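Local coordinates for carboxyvinyl-carboxyphosphonate phosphorylmutase (Bacillus anthracis, PDB 4IQD), which belongs to the phosphoenolpyruvate phosphomutase family of TIM-barrel proteins and is modelled here with pyruvic acid bound, at residues A[141-147]-A[180-184]; A[110-114]-A[156-160]. All coordinates share one frame. Numbering follows the deposited sequence.

Contact 1: residues A[141-147]-A[180-184]; sequences VTTEELV and RANAY
The guanidinium of R180 reaches across to the backbone just ahead of helix 143-156 and holds the carbonyl of V141: R180 NH2 donates to V141 O at 2.8 Å, and R180 NH1 adds a weak bond to the same V141 O at 3.0 Å. This fastens together two neighbouring outer helices of the TIM barrel, 143-156 and 174-187. R180 carries chi1 m with chi2 and chi3 t, an extended arm whose NH1 also donates to Y184 OH (2.8 Å), one turn further on. Y184 OH in turn is hydrogen-bonded to D125.

The V141 carbonyl sits at a helix start closed by a capping box. T142 is the N-cap, with chi1 p: E145 N donates to T142 OG1 (3.1 Å), and T142 N returns a bond to E145 OE1 (3.3 Å).

From there the helices run side by side, the axes of 143-147 and 180-184 being 9.7 Å apart at closest approach and crossing at -26°. T143 pairs with R180 (CA to CA 6.0 Å) and, one turn on, V147 with Y184 (5.7 Å). Between them T143 CG2 meets A183 CB at 3.7 Å, while V147 CG2 lies 4.2 Å from Y184 CD1, at the ring's edge. L146 (chi1 t, chi2 p) covers a face of the Y184 ring in a CH-pi contact, its CD2 3.5 Å from the ring centroid and 11° off the normal.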
loop_
_atom_site.group_PDB
_atom_site.type_symbol
_atom_site.label_atom_id
_atom_site.label_comp_id
_atom_site.label_asym_id
_atom_site.label_seq_id
_atom_site.Cartn_x
_atom_site.Cartn_y
_atom_site.Cartn_z
ATOM N N VAL A 141 -16.801 -24.301 -11.095
ATOM C CA VAL A 141 -17.760 -24.150 -12.175
ATOM C C VAL A 141 -17.499 -25.240 -13.193
ATOM O O VAL A 141 -16.467 -25.909 -13.144
ATOM C CB VAL A 141 -17.624 -22.793 -12.876
ATOM C CG1 VAL A 141 -17.808 -21.659 -11.883
ATOM C CG2 VAL A 141 -16.277 -22.688 -13.580
ATOM N N THR A 142 -18.434 -25.424 -14.115
ATOM C CA THR A 142 -18.252 -26.411 -15.162
ATOM C C THR A 142 -17.093 -25.990 -16.042
ATOM O O THR A 142 -16.712 -24.819 -16.069
ATOM C CB THR A 142 -19.501 -26.555 -16.032
ATOM O OG1 THR A 142 -19.822 -25.288 -16.618
ATOM C CG2 THR A 142 -20.671 -27.033 -15.200
ATOM N N THR A 143 -16.527 -26.955 -16.753
ATOM C CA THR A 143 -15.433 -26.679 -17.663
ATOM C C THR A 143 -15.859 -25.653 -18.707
ATOM O O THR A 143 -15.115 -24.721 -19.003
ATOM C CB THR A 143 -14.952 -27.960 -18.355
ATOM O OG1 THR A 143 -14.597 -28.930 -17.362
ATOM C CG2 THR A 143 -13.745 -27.673 -19.226
ATOM N N GLU A 144 -17.065 -25.823 -19.240
ATOM C CA GLU A 144 -17.618 -24.909 -20.235
ATOM C C GLU A 144 -17.727 -23.499 -19.683
ATOM O O GLU A 144 -17.510 -22.517 -20.395
ATOM C CB GLU A 144 -19.006 -25.376 -20.674
ATOM C CG GLU A 144 -19.785 -24.335 -21.465
ATOM C CD GLU A 144 -21.231 -24.727 -21.688
ATOM O OE1 GLU A 144 -21.962 -24.901 -20.689
ATOM O OE2 GLU A 144 -21.634 -24.864 -22.862
ATOM N N GLU A 145 -18.061 -23.411 -18.403
ATOM C CA GLU A 145 -18.272 -22.132 -17.753
ATOM C C GLU A 145 -17.030 -21.247 -17.835
ATOM O O GLU A 145 -17.133 -20.056 -18.113
ATOM C CB GLU A 145 -18.696 -22.348 -16.302
ATOM C CG GLU A 145 -19.825 -21.444 -15.842
ATOM C CD GLU A 145 -20.516 -21.963 -14.593
ATOM O OE1 GLU A 145 -20.784 -23.186 -14.522
ATOM O OE2 GLU A 145 -20.785 -21.149 -13.683
ATOM N N LEU A 146 -15.856 -21.831 -17.609
ATOM C CA LEU A 146 -14.613 -21.078 -17.746
ATOM C C LEU A 146 -14.244 -20.912 -19.213
ATOM O O LEU A 146 -13.706 -19.880 -19.612
ATOM C CB LEU A 146 -13.457 -21.741 -16.993
ATOM C CG LEU A 146 -12.192 -20.871 -16.993
ATOM C CD1 LEU A 146 -12.500 -19.497 -16.419
ATOM C CD2 LEU A 146 -11.038 -21.508 -16.246
ATOM N N VAL A 147 -14.537 -21.936 -20.006
ATOM C CA VAL A 147 -14.246 -21.926 -21.433
ATOM C C VAL A 147 -14.852 -20.703 -22.103
ATOM O O VAL A 147 -14.182 -20.002 -22.860
ATOM C CB VAL A 147 -14.762 -23.212 -22.115
ATOM C CG1 VAL A 147 -15.019 -22.985 -23.601
ATOM C CG2 VAL A 147 -13.777 -24.353 -21.902
ATOM N N ARG A 180 -9.595 -30.552 -17.847
ATOM C CA ARG A 180 -10.004 -29.157 -17.737
ATOM C C ARG A 180 -8.955 -28.256 -18.363
ATOM O O ARG A 180 -9.273 -27.420 -19.202
ATOM C CB ARG A 180 -10.201 -28.756 -16.275
ATOM C CG ARG A 180 -11.516 -29.189 -15.657
ATOM C CD ARG A 180 -11.708 -28.501 -14.317
ATOM N NE ARG A 180 -12.995 -28.793 -13.701
ATOM C CZ ARG A 180 -14.081 -28.037 -13.834
ATOM N NH1 ARG A 180 -14.047 -26.940 -14.573
ATOM N NH2 ARG A 180 -15.207 -28.383 -13.230
ATOM N N ALA A 181 -7.703 -28.464 -17.966
ATOM C CA ALA A 181 -6.579 -27.663 -18.441
ATOM C C ALA A 181 -6.497 -27.586 -19.962
ATOM O O ALA A 181 -6.432 -26.498 -20.527
ATOM C CB ALA A 181 -5.272 -28.198 -17.868
ATOM N N ASN A 182 -6.509 -28.740 -20.620
ATOM C CA ASN A 182 -6.409 -28.784 -22.074
ATOM C C ASN A 182 -7.590 -28.117 -22.769
ATOM O O ASN A 182 -7.473 -27.651 -23.901
ATOM C CB ASN A 182 -6.252 -30.225 -22.565
ATOM C CG ASN A 182 -4.868 -30.786 -22.299
ATOM O OD1 ASN A 182 -3.871 -30.067 -22.355
ATOM N ND2 ASN A 182 -4.802 -32.081 -22.010
ATOM N N ALA A 183 -8.728 -28.076 -22.085
ATOM C CA ALA A 183 -9.907 -27.410 -22.617
ATOM C C ALA A 183 -9.708 -25.906 -22.576
ATOM O O ALA A 183 -9.989 -25.203 -23.545
ATOM C CB ALA A 183 -11.136 -27.795 -21.826
ATOM N N TYR A 184 -9.216 -25.422 -21.442
ATOM C CA TYR A 184 -8.980 -24.001 -21.249
ATOM C C TYR A 184 -7.939 -23.504 -22.246
ATOM O O TYR A 184 -8.018 -22.377 -22.730
ATOM C CB TYR A 184 -8.498 -23.731 -19.824
ATOM C CG TYR A 184 -9.447 -24.173 -18.728
ATOM C CD1 TYR A 184 -10.806 -24.339 -18.967
ATOM C CD2 TYR A 184 -8.977 -24.415 -17.445
ATOM C CE1 TYR A 184 -11.666 -24.740 -17.953
ATOM C CE2 TYR A 184 -9.825 -24.816 -16.430
ATOM C CZ TYR A 184 -11.166 -24.977 -16.687
ATOM O OH TYR A 184 -12.003 -25.377 -15.669
#

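Contact 2: residues A[110-114]-A[156-160]; sequences AVEMV and VAPSL
A110 opens a helical segment, 110-114, that lies against the turn leaving the next helix. A110 CA is 6.1 Å from A157 CA, and the two methyls face each other, A110 CB to A157 CB being 4.0 Å; A110 O also has L160 CD2 at 3.9 Å. One residue on, V111 (chi1 t) points sideways, and its CG2 meets CG1 of V156, also t, at 3.5 Å.

The partner segment is the alpha-to-beta loop of a TIM-barrel repeat. A157, at phi/psi -135/75, is the first residue to leave helical geometry after helix 143-156, and it begins a type I turn through P158 and S159 to L160, closed by L160 N to A157 O at 3.2 Å. The chain then enters strand 161-166.

M113, a selenomethionine with chi1 and chi2 both m, offers only its CB to L160 CD2 (4.4 Å); its far end leads away from the turn, and its side chain touches V77 and A78 of helix 74-88. V114 (chi1 t) points into the turn, with CG2 3.8 Å from A157 CB and 3.7 Å from L160 CD1. L160 turns toward the helix with chi1 at -141°, between wells, and chi2 p, and also touches V121 on strand 120-124. S159 OG lies 4.2 Å from V114 CG2 and is hydrogen-bonded to Q14 of helix 14-26.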
loop_
_atom_site.group_PDB
_atom_site.type_symbol
_atom_site.label_atom_id
_atom_site.label_comp_id
_atom_site.label_asym_id
_atom_site.label_seq_id
_atom_site.Cartn_x
_atom_site.Cartn_y
_atom_site.Cartn_z
ATOM N N ALA A 110 -11.510 -7.388 -18.700
ATOM C CA ALA A 110 -10.461 -7.511 -19.705
ATOM C C ALA A 110 -10.083 -6.162 -20.303
ATOM O O ALA A 110 -8.906 -5.883 -20.517
ATOM C CB ALA A 110 -10.883 -8.477 -20.803
ATOM N N VAL A 111 -11.078 -5.327 -20.574
ATOM C CA VAL A 111 -10.818 -4.011 -21.144
ATOM C C VAL A 111 -10.086 -3.132 -20.146
ATOM O O VAL A 111 -9.126 -2.451 -20.495
ATOM C CB VAL A 111 -12.114 -3.298 -21.547
ATOM C CG1 VAL A 111 -11.797 -1.969 -22.207
ATOM C CG2 VAL A 111 -12.927 -4.170 -22.476
ATOM N N GLU A 112 -10.551 -3.153 -18.901
ATOM C CA GLU A 112 -9.962 -2.339 -17.846
ATOM C C GLU A 112 -8.500 -2.689 -17.614
ATOM O O GLU A 112 -7.686 -1.817 -17.321
ATOM C CB GLU A 112 -10.742 -2.500 -16.543
ATOM C CG GLU A 112 -12.139 -1.911 -16.569
ATOM C CD GLU A 112 -12.896 -2.175 -15.284
ATOM O OE1 GLU A 112 -12.628 -3.214 -14.645
ATOM O OE2 GLU A 112 -13.750 -1.344 -14.911
HETATM N N MSE A 113 -8.167 -3.968 -17.743
HETATM C CA MSE A 113 -6.788 -4.406 -17.561
HETATM C C MSE A 113 -5.906 -3.972 -18.732
HETATM O O MSE A 113 -4.752 -3.602 -18.543
HETATM C CB MSE A 113 -6.723 -5.923 -17.361
HETATM C CG MSE A 113 -7.468 -6.413 -16.121
HETATM SE SE MSE A 113 -6.826 -5.639 -14.441
HETATM C CE MSE A 113 -8.373 -6.008 -13.321
ATOM N N VAL A 114 -6.455 -4.010 -19.940
ATOM C CA VAL A 114 -5.726 -3.550 -21.114
ATOM C C VAL A 114 -5.499 -2.052 -21.007
ATOM O O VAL A 114 -4.426 -1.545 -21.340
ATOM C CB VAL A 114 -6.481 -3.881 -22.415
ATOM C CG1 VAL A 114 -5.908 -3.102 -23.586
ATOM C CG2 VAL A 114 -6.432 -5.379 -22.688
ATOM N N VAL A 156 -12.589 -9.872 -26.742
ATOM C CA VAL A 156 -12.542 -8.438 -26.486
ATOM C C VAL A 156 -11.112 -7.923 -26.350
ATOM O O VAL A 156 -10.817 -6.785 -26.713
ATOM C CB VAL A 156 -13.357 -8.065 -25.229
ATOM C CG1 VAL A 156 -13.380 -6.565 -25.035
ATOM C CG2 VAL A 156 -14.773 -8.586 -25.351
ATOM N N ALA A 157 -10.222 -8.768 -25.844
ATOM C CA ALA A 157 -8.847 -8.356 -25.576
ATOM C C ALA A 157 -7.825 -9.375 -26.066
ATOM O O ALA A 157 -7.231 -10.091 -25.261
ATOM C CB ALA A 157 -8.665 -8.108 -24.089
ATOM N N PRO A 158 -7.601 -9.435 -27.387
ATOM C CA PRO A 158 -6.687 -10.436 -27.950
ATOM C C PRO A 158 -5.231 -10.145 -27.609
ATOM O O PRO A 158 -4.372 -10.996 -27.822
ATOM C CB PRO A 158 -6.907 -10.305 -29.463
ATOM C CG PRO A 158 -8.183 -9.528 -29.617
ATOM C CD PRO A 158 -8.226 -8.616 -28.436
ATOM N N SER A 159 -4.961 -8.954 -27.085
ATOM C CA SER A 159 -3.600 -8.556 -26.746
ATOM C C SER A 159 -3.247 -8.960 -25.320
ATOM O O SER A 159 -2.174 -8.639 -24.822
ATOM C CB SER A 159 -3.432 -7.046 -26.920
ATOM O OG SER A 159 -4.445 -6.340 -26.225
ATOM N N LEU A 160 -4.159 -9.676 -24.675
ATOM C CA LEU A 160 -3.996 -10.053 -23.277
ATOM C C LEU A 160 -3.568 -11.511 -23.130
ATOM O O LEU A 160 -4.268 -12.420 -23.572
ATOM C CB LEU A 160 -5.303 -9.815 -22.522
ATOM C CG LEU A 160 -5.209 -9.270 -21.099
ATOM C CD1 LEU A 160 -4.368 -8.000 -21.058
ATOM C CD2 LEU A 160 -6.601 -9.001 -20.564
#

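Following the chain from the N terminus, helix 103-115 comes first and carries 110-114. The chain then runs through strand 120-124 to 141-147, the first half of contact 1, and along helix 143-156 to 156-160, where contact 2 closes its loop. Strand 161-166 leads on to helix 174-187, and 180-184 closes contact 1. The two loops therefore cross, and helix 143-156 links them: its start is tied forward to the following barrel helix, while its last residue, V156, and the turn after it pack back on the preceding one. Three consecutive helices outside the parallel strands 120-124, 161-166 and 191-194 are joined this way, though the contacts stay about 11 Å apart at their nearest atoms.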